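Local coordinates for protein metallo-beta-lactamase FIM-1 (Pseudomonas aeruginosa, PDB 6V3Q) that probably hydrolyses beta-lactam antibiotics as a zinc-dependent class B metallo-beta-lactamase, a periplasmic resistance enzyme of the metallo-beta-lactamase superfamily, at residues L133-I138 and V152-Q157; F139-G144 and L190-R195. One frame throughout, in Å; residues are numbered along the deposited sequence.

Interaction 1 pairs two neighbouring strands, and interaction 2 packs the start of the loop connecting these strands against helix 185-195. Residues 139-144 follow directly on 133-138, so the strand of the first contact runs into the second. The contact centres are 14 Å apart. They meet where Val137 CG1 packs against Arg195 NH2 at 3.4 Å. The connecting loop goes on to His145, which binds zinc. The side chain of Pro141 lies about 9 Å from that of His145 and about 13 Å from the zinc ion. The side chain of Val152 is about 10 Å from that of another zinc ligand, His81. Both contacts lie outside the ligand shell of the zinc.

Interaction 1. Residues L133-I138 and V152-Q157; sequences LHPLVI and VGLPEQ
Leu136 and Leu154 both place CG anti to the carbonyl carbon, beside the backbone N (chi1 -48° and -83°). The two chains cross obliquely, with Leu136 CD2 3.5 Å from Leu154 CD2. The other methyl of Leu136, CD1, meets Val152 CG1 at 3.8 Å. Leu136 thus lies against two residues of the facing strand. The second valine methyl, Val152 CG2, lies beside Ile138 CG1 at 4.1 Å, and these two side chains point the same way.

Val137 and Gly153 form an antiparallel hydrogen-bonded pair. Val137 N gives a nearly straight bond to Gly153 O (2.8 Å, 172° at the hydrogen). Gly153 N returns one to Val137 O, also at 2.8 Å. Ile138 and Val152 follow as a non-hydrogen-bonded pair. On the face of Val137, CG2 of that residue touches Pro155 CG at 3.9 Å, and the two side chains cross at about a right angle.

Before the strand, a cis peptide bond precedes Pro135. Leu136 N bonds back to Leu133 O, which closes a type VI beta turn. The ring of Pro135 lies with CB over one face of the His134 ring, offset toward its rim. Glu156 approaches this turn on its exposed side, but Glu156 OE1 stays 3.7 Å from His134 NE2, oblique to the ring.

Leu136 continues onto Ile48 and Val50, and both Leu136 and Leu154 touch Val41, in strands of the larger sheet. Val137 touches Phe196 on the opposite face. This is a beta hairpin of the smaller sheet in the alpha-beta/beta-alpha sandwich of metallo-beta-lactamases, with the face of Leu136, Ile138, Val152 and Leu154 turned to the core between the two sheets.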
ATOM      1  N   LEU A 133       8.739  30.169  12.585  1.00 62.51           N
ATOM      2  CA  LEU A 133       8.217  29.121  13.451  1.00 62.68           C
ATOM      3  C   LEU A 133       9.322  28.538  14.324  1.00 65.56           C
ATOM      4  O   LEU A 133       9.420  27.322  14.500  1.00 63.87           O
ATOM      5  CB  LEU A 133       7.541  28.026  12.630  1.00 62.29           C
ATOM      6  CG  LEU A 133       6.225  28.421  11.962  1.00 65.17           C
ATOM      7  CD1 LEU A 133       5.627  27.237  11.225  1.00 64.01           C
ATOM      8  CD2 LEU A 133       5.255  28.962  12.997  1.00 63.82           C
ATOM      9  N   HIS A 134      10.163  29.406  14.879  1.00 63.43           N
ATOM     10  CA  HIS A 134      11.236  28.968  15.760  1.00 63.07           C
ATOM     11  C   HIS A 134      10.656  28.125  16.895  1.00 65.47           C
ATOM     12  O   HIS A 134       9.606  28.474  17.449  1.00 63.79           O
ATOM     13  CB  HIS A 134      11.986  30.183  16.318  1.00 62.41           C
ATOM     14  CG  HIS A 134      13.279  29.844  16.991  1.00 64.13           C
ATOM     15  ND1 HIS A 134      13.369  29.581  18.341  1.00 68.03           N
ATOM     16  CD2 HIS A 134      14.534  29.723  16.500  1.00 67.38           C
ATOM     17  CE1 HIS A 134      14.624  29.315  18.654  1.00 69.46           C
ATOM     18  NE2 HIS A 134      15.352  29.395  17.555  1.00 72.63           N
ATOM     19  N   PRO A 135      11.308  27.015  17.280  1.00 64.79           N
ATOM     20  CA  PRO A 135      12.672  26.608  16.922  1.00 62.65           C
ATOM     21  C   PRO A 135      12.839  25.892  15.582  1.00 57.94           C
ATOM     22  O   PRO A 135      13.958  25.487  15.281  1.00 60.67           O
ATOM     23  CB  PRO A 135      13.053  25.661  18.061  1.00 62.02           C
ATOM     24  CG  PRO A 135      11.742  25.144  18.618  1.00 63.17           C
ATOM     25  CD  PRO A 135      10.615  25.956  18.033  1.00 59.40           C
ATOM     26  N   LEU A 136      11.776  25.742  14.795  1.00 61.44           N
ATOM     27  CA  LEU A 136      11.947  25.200  13.454  1.00 61.79           C
ATOM     28  C   LEU A 136      12.760  26.174  12.609  1.00 56.63           C
ATOM     29  O   LEU A 136      12.586  27.392  12.697  1.00 59.02           O
ATOM     30  CB  LEU A 136      10.596  24.940  12.773  1.00 62.92           C
ATOM     31  CG  LEU A 136       9.419  24.205  13.416  1.00 69.46           C
ATOM     32  CD1 LEU A 136       8.337  23.934  12.370  1.00 66.59           C
ATOM     33  CD2 LEU A 136       9.825  22.909  14.098  1.00 71.63           C
ATOM     34  N   VAL A 137      13.662  25.634  11.800  1.00 57.90           N
ATOM     35  CA  VAL A 137      14.247  26.374  10.690  1.00 53.83           C
ATOM     36  C   VAL A 137      13.605  25.850   9.415  1.00 52.12           C
ATOM     37  O   VAL A 137      13.757  24.672   9.070  1.00 53.80           O
ATOM     38  CB  VAL A 137      15.777  26.242  10.642  1.00 55.97           C
ATOM     39  CG1 VAL A 137      16.318  26.878   9.365  1.00 48.34           C
ATOM     40  CG2 VAL A 137      16.406  26.906  11.857  1.00 50.80           C
ATOM     41  N   ILE A 138      12.855  26.710   8.739  1.00 49.15           N
ATOM     42  CA  ILE A 138      12.236  26.365   7.467  1.00 51.16           C
ATOM     43  C   ILE A 138      13.188  26.801   6.362  1.00 53.25           C
ATOM     44  O   ILE A 138      13.547  27.980   6.272  1.00 58.17           O
ATOM     45  CB  ILE A 138      10.859  27.026   7.316  1.00 54.70           C
ATOM     46  CG1 ILE A 138       9.930  26.577   8.451  1.00 53.90           C
ATOM     47  CG2 ILE A 138      10.256  26.680   5.964  1.00 48.14           C
ATOM     48  CD1 ILE A 138       8.693  27.425   8.604  1.00 58.05           C
ATOM     49  N   VAL A 152      12.108  21.300   6.714  1.00 50.10           N
ATOM     50  CA  VAL A 152      12.090  21.850   8.064  1.00 50.90           C
ATOM     51  C   VAL A 152      13.185  21.168   8.867  1.00 50.70           C
ATOM     52  O   VAL A 152      13.261  19.936   8.898  1.00 53.98           O
ATOM     53  CB  VAL A 152      10.721  21.659   8.749  1.00 56.06           C
ATOM     54  CG1 VAL A 152      10.797  22.053  10.216  1.00 62.60           C
ATOM     55  CG2 VAL A 152       9.651  22.462   8.031  1.00 53.54           C
ATOM     56  N   GLY A 153      14.030  21.965   9.511  1.00 57.53           N
ATOM     57  CA  GLY A 153      15.090  21.455  10.358  1.00 58.34           C
ATOM     58  C   GLY A 153      14.862  21.836  11.808  1.00 56.72           C
ATOM     59  O   GLY A 153      14.267  22.875  12.104  1.00 61.28           O
ATOM     60  N   LEU A 154      15.326  20.976  12.714  1.00 57.83           N
ATOM     61  CA  LEU A 154      15.334  21.237  14.152  1.00 57.34           C
ATOM     62  C   LEU A 154      16.786  21.142  14.609  1.00 57.77           C
ATOM     63  O   LEU A 154      17.190  20.145  15.229  1.00 59.56           O
ATOM     64  CB  LEU A 154      14.425  20.266  14.907  1.00 63.13           C
ATOM     65  CG  LEU A 154      12.931  20.607  14.965  1.00 71.75           C
ATOM     66  CD1 LEU A 154      12.094  19.420  15.437  1.00 72.60           C
ATOM     67  CD2 LEU A 154      12.700  21.812  15.866  1.00 75.74           C
ATOM     68  N   PRO A 155      17.601  22.161  14.316  1.00 62.22           N
ATOM     69  CA  PRO A 155      19.048  22.043  14.570  1.00 62.26           C
ATOM     70  C   PRO A 155      19.400  21.826  16.031  1.00 61.65           C
ATOM     71  O   PRO A 155      20.386  21.136  16.326  1.00 61.32           O
ATOM     72  CB  PRO A 155      19.603  23.378  14.047  1.00 63.86           C
ATOM     73  CG  PRO A 155      18.558  23.890  13.106  1.00 64.00           C
ATOM     74  CD  PRO A 155      17.255  23.449  13.695  1.00 62.86           C
ATOM     75  N   GLU A 156      18.622  22.396  16.955  1.00 66.22           N
ATOM     76  CA  GLU A 156      18.872  22.175  18.374  1.00 75.39           C
ATOM     77  C   GLU A 156      18.763  20.701  18.745  1.00 69.17           C
ATOM     78  O   GLU A 156      19.484  20.230  19.633  1.00 70.38           O
ATOM     79  CB  GLU A 156      17.901  23.006  19.212  1.00 78.27           C
ATOM     80  CG  GLU A 156      18.351  24.437  19.451  1.00 88.07           C
ATOM     81  CD  GLU A 156      17.195  25.380  19.718  1.00 96.16           C
ATOM     82  OE1 GLU A 156      17.013  26.331  18.932  1.00 98.85           O
ATOM     83  OE2 GLU A 156      16.469  25.171  20.709  1.00 98.30           O
ATOM     84  N   GLN A 157      17.880  19.957  18.081  1.00 60.36           N
ATOM     85  CA  GLN A 157      17.681  18.542  18.367  1.00 60.25           C
ATOM     86  C   GLN A 157      18.267  17.627  17.300  1.00 60.41           C
ATOM     87  O   GLN A 157      18.135  16.404  17.415  1.00 60.13           O
ATOM     88  CB  GLN A 157      16.188  18.239  18.545  1.00 66.22           C
ATOM     89  CG  GLN A 157      15.604  18.746  19.860  1.00 76.65           C
ATOM     90  CD  GLN A 157      14.562  19.827  19.663  1.00 84.31           C
ATOM     91  OE1 GLN A 157      14.736  20.731  18.843  1.00 86.73           O
ATOM     92  NE2 GLN A 157      13.480  19.750  20.426  1.00 85.79           N
TER

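Interaction 2. Residues F139-G144 and L190-R195; sequences FDPGPG and LAVAQR
Phe139 and Arg195 meet in a CH-pi contact. Arg195 CG sits over one face of the phenyl ring, 3.9 Å from the ring centroid and 15° off its normal. The bond from Phe139 CA to CB points toward the helix, and CG is anti to the backbone N. The guanidinium does not stack on the ring, as the two planes are 68° apart.

Apolar packing makes up most of the rest. Phe139 CE2 approaches Ala191 CB at 4.3 Å. Pro141 CB touches Val192 CG2 at 3.7 Å, and these two side chains lie side by side, pointing the same way. Leu165, which follows the zinc-site Cys164 in sequence, packs on both Pro141 and Val192.

Among polar atoms, Ala191 O lies 3.8 Å from Phe139 CE2 but accepts the helical bond from Arg195 N. Gly142 N gives a weak bond to Asp140 OD1 (3.4 Å), a weak Asx turn with Pro141 between. Gly142 O bonds Asn149 ND2.

Val151 touches both Phe139 and Val192. The contact is strand-end and loop packing against helix 185-195, which lies on the outer face of the smaller sheet in the alpha-beta/beta-alpha fold of metallo-beta-lactamases.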
ATOM      1  N   PHE A 139      13.596  25.851   5.528  1.00 47.30           N
ATOM      2  CA  PHE A 139      14.648  26.054   4.545  1.00 51.80           C
ATOM      3  C   PHE A 139      14.126  25.727   3.154  1.00 52.45           C
ATOM      4  O   PHE A 139      13.398  24.747   2.967  1.00 56.62           O
ATOM      5  CB  PHE A 139      15.862  25.181   4.883  1.00 46.59           C
ATOM      6  CG  PHE A 139      17.009  25.326   3.925  1.00 54.42           C
ATOM      7  CD1 PHE A 139      17.759  26.489   3.892  1.00 54.97           C
ATOM      8  CD2 PHE A 139      17.351  24.292   3.070  1.00 48.75           C
ATOM      9  CE1 PHE A 139      18.822  26.624   3.009  1.00 55.16           C
ATOM     10  CE2 PHE A 139      18.410  24.420   2.187  1.00 51.71           C
ATOM     11  CZ  PHE A 139      19.146  25.585   2.161  1.00 53.48           C
ATOM     12  N   ASP A 140      14.498  26.560   2.181  1.00 52.65           N
ATOM     13  CA  ASP A 140      14.086  26.386   0.791  1.00 53.83           C
ATOM     14  C   ASP A 140      15.282  25.941  -0.038  1.00 57.74           C
ATOM     15  O   ASP A 140      16.157  26.763  -0.354  1.00 57.26           O
ATOM     16  CB  ASP A 140      13.503  27.690   0.238  1.00 60.78           C
ATOM     17  CG  ASP A 140      13.073  27.570  -1.217  1.00 74.66           C
ATOM     18  OD1 ASP A 140      12.893  26.435  -1.709  1.00 79.34           O
ATOM     19  OD2 ASP A 140      12.916  28.617  -1.880  1.00 78.97           O
ATOM     20  N   PRO A 141      15.376  24.666  -0.414  1.00 55.42           N
ATOM     21  CA  PRO A 141      16.553  24.172  -1.136  1.00 50.26           C
ATOM     22  C   PRO A 141      16.452  24.227  -2.652  1.00 51.58           C
ATOM     23  O   PRO A 141      17.420  23.856  -3.325  1.00 57.10           O
ATOM     24  CB  PRO A 141      16.626  22.718  -0.659  1.00 48.99           C
ATOM     25  CG  PRO A 141      15.193  22.330  -0.502  1.00 51.13           C
ATOM     26  CD  PRO A 141      14.442  23.577  -0.078  1.00 52.46           C
ATOM     27  N   GLY A 142      15.322  24.660  -3.202  1.00 52.87           N
ATOM     28  CA  GLY A 142      15.141  24.682  -4.630  1.00 53.59           C
ATOM     29  C   GLY A 142      14.342  23.492  -5.116  1.00 52.74           C
ATOM     30  O   GLY A 142      13.987  22.595  -4.345  1.00 52.83           O
ATOM     31  N   PRO A 143      14.047  23.460  -6.415  1.00 57.34           N
ATOM     32  CA  PRO A 143      13.201  22.389  -6.954  1.00 59.25           C
ATOM     33  C   PRO A 143      13.841  21.018  -6.784  1.00 64.01           C
ATOM     34  O   PRO A 143      15.064  20.865  -6.834  1.00 68.95           O
ATOM     35  CB  PRO A 143      13.058  22.761  -8.435  1.00 62.39           C
ATOM     36  CG  PRO A 143      13.376  24.226  -8.499  1.00 59.16           C
ATOM     37  CD  PRO A 143      14.407  24.453  -7.437  1.00 55.52           C
ATOM     38  N   GLY A 144      12.992  20.016  -6.576  1.00 57.48           N
ATOM     39  CA  GLY A 144      13.423  18.638  -6.443  1.00 54.83           C
ATOM     40  C   GLY A 144      12.291  17.676  -6.732  1.00 55.39           C
ATOM     41  O   GLY A 144      11.973  17.424  -7.898  1.00 60.93           O
ATOM     42  N   LEU A 190      21.696  18.032  -1.599  1.00 50.57           N
ATOM     43  CA  LEU A 190      22.994  18.416  -1.053  1.00 51.33           C
ATOM     44  C   LEU A 190      22.933  19.760  -0.338  1.00 52.31           C
ATOM     45  O   LEU A 190      23.705  19.998   0.600  1.00 59.44           O
ATOM     46  CB  LEU A 190      24.043  18.456  -2.166  1.00 46.44           C
ATOM     47  CG  LEU A 190      24.346  17.120  -2.846  1.00 51.62           C
ATOM     48  CD1 LEU A 190      25.505  17.258  -3.824  1.00 53.35           C
ATOM     49  CD2 LEU A 190      24.634  16.040  -1.804  1.00 45.54           C
ATOM     50  N   ALA A 191      22.038  20.651  -0.767  1.00 45.99           N
ATOM     51  CA  ALA A 191      21.885  21.929  -0.080  1.00 50.63           C
ATOM     52  C   ALA A 191      21.304  21.736   1.314  1.00 51.91           C
ATOM     53  O   ALA A 191      21.671  22.457   2.249  1.00 55.29           O
ATOM     54  CB  ALA A 191      21.006  22.870  -0.905  1.00 41.94           C
ATOM     55  N   VAL A 192      20.393  20.773   1.471  1.00 44.73           N
ATOM     56  CA  VAL A 192      19.844  20.478   2.790  1.00 46.76           C
ATOM     57  C   VAL A 192      20.917  19.873   3.682  1.00 51.08           C
ATOM     58  O   VAL A 192      21.070  20.258   4.847  1.00 53.14           O
ATOM     59  CB  VAL A 192      18.624  19.547   2.666  1.00 41.74           C
ATOM     60  CG1 VAL A 192      18.103  19.155   4.044  1.00 40.50           C
ATOM     61  CG2 VAL A 192      17.531  20.203   1.835  1.00 40.44           C
ATOM     62  N   ALA A 193      21.678  18.913   3.147  1.00 48.28           N
ATOM     63  CA  ALA A 193      22.729  18.269   3.927  1.00 51.01           C
ATOM     64  C   ALA A 193      23.781  19.269   4.385  1.00 55.00           C
ATOM     65  O   ALA A 193      24.362  19.112   5.464  1.00 57.98           O
ATOM     66  CB  ALA A 193      23.382  17.155   3.109  1.00 43.20           C
ATOM     67  N   GLN A 194      24.033  20.303   3.582  1.00 50.63           N
ATOM     68  CA  GLN A 194      25.031  21.298   3.948  1.00 54.54           C
ATOM     69  C   GLN A 194      24.469  22.337   4.909  1.00 50.99           C
ATOM     70  O   GLN A 194      25.209  22.860   5.753  1.00 57.42           O
ATOM     71  CB  GLN A 194      25.580  21.973   2.690  1.00 59.23           C
ATOM     72  CG  GLN A 194      26.830  22.800   2.933  1.00 67.28           C
ATOM     73  CD  GLN A 194      27.441  23.313   1.645  1.00 81.99           C
ATOM     74  OE1 GLN A 194      27.211  22.757   0.572  1.00 87.11           O
ATOM     75  NE2 GLN A 194      28.222  24.383   1.744  1.00 87.67           N
ATOM     76  N   ARG A 195      23.175  22.652   4.801  1.00 47.59           N
ATOM     77  CA  ARG A 195      22.569  23.602   5.729  1.00 50.68           C
ATOM     78  C   ARG A 195      22.459  23.015   7.132  1.00 47.76           C
ATOM     79  O   ARG A 195      22.714  23.710   8.124  1.00 51.77           O
ATOM     80  CB  ARG A 195      21.195  24.032   5.213  1.00 50.55           C
ATOM     81  CG  ARG A 195      20.433  24.952   6.153  1.00 49.64           C
ATOM     82  CD  ARG A 195      21.224  26.213   6.479  1.00 53.80           C
ATOM     83  NE  ARG A 195      20.454  27.137   7.303  1.00 61.31           N
ATOM     84  CZ  ARG A 195      20.325  27.031   8.621  1.00 61.65           C
ATOM     85  NH1 ARG A 195      20.912  26.032   9.275  1.00 53.82           N
ATOM     86  NH2 ARG A 195      19.605  27.921   9.290  1.00 61.72           N
TER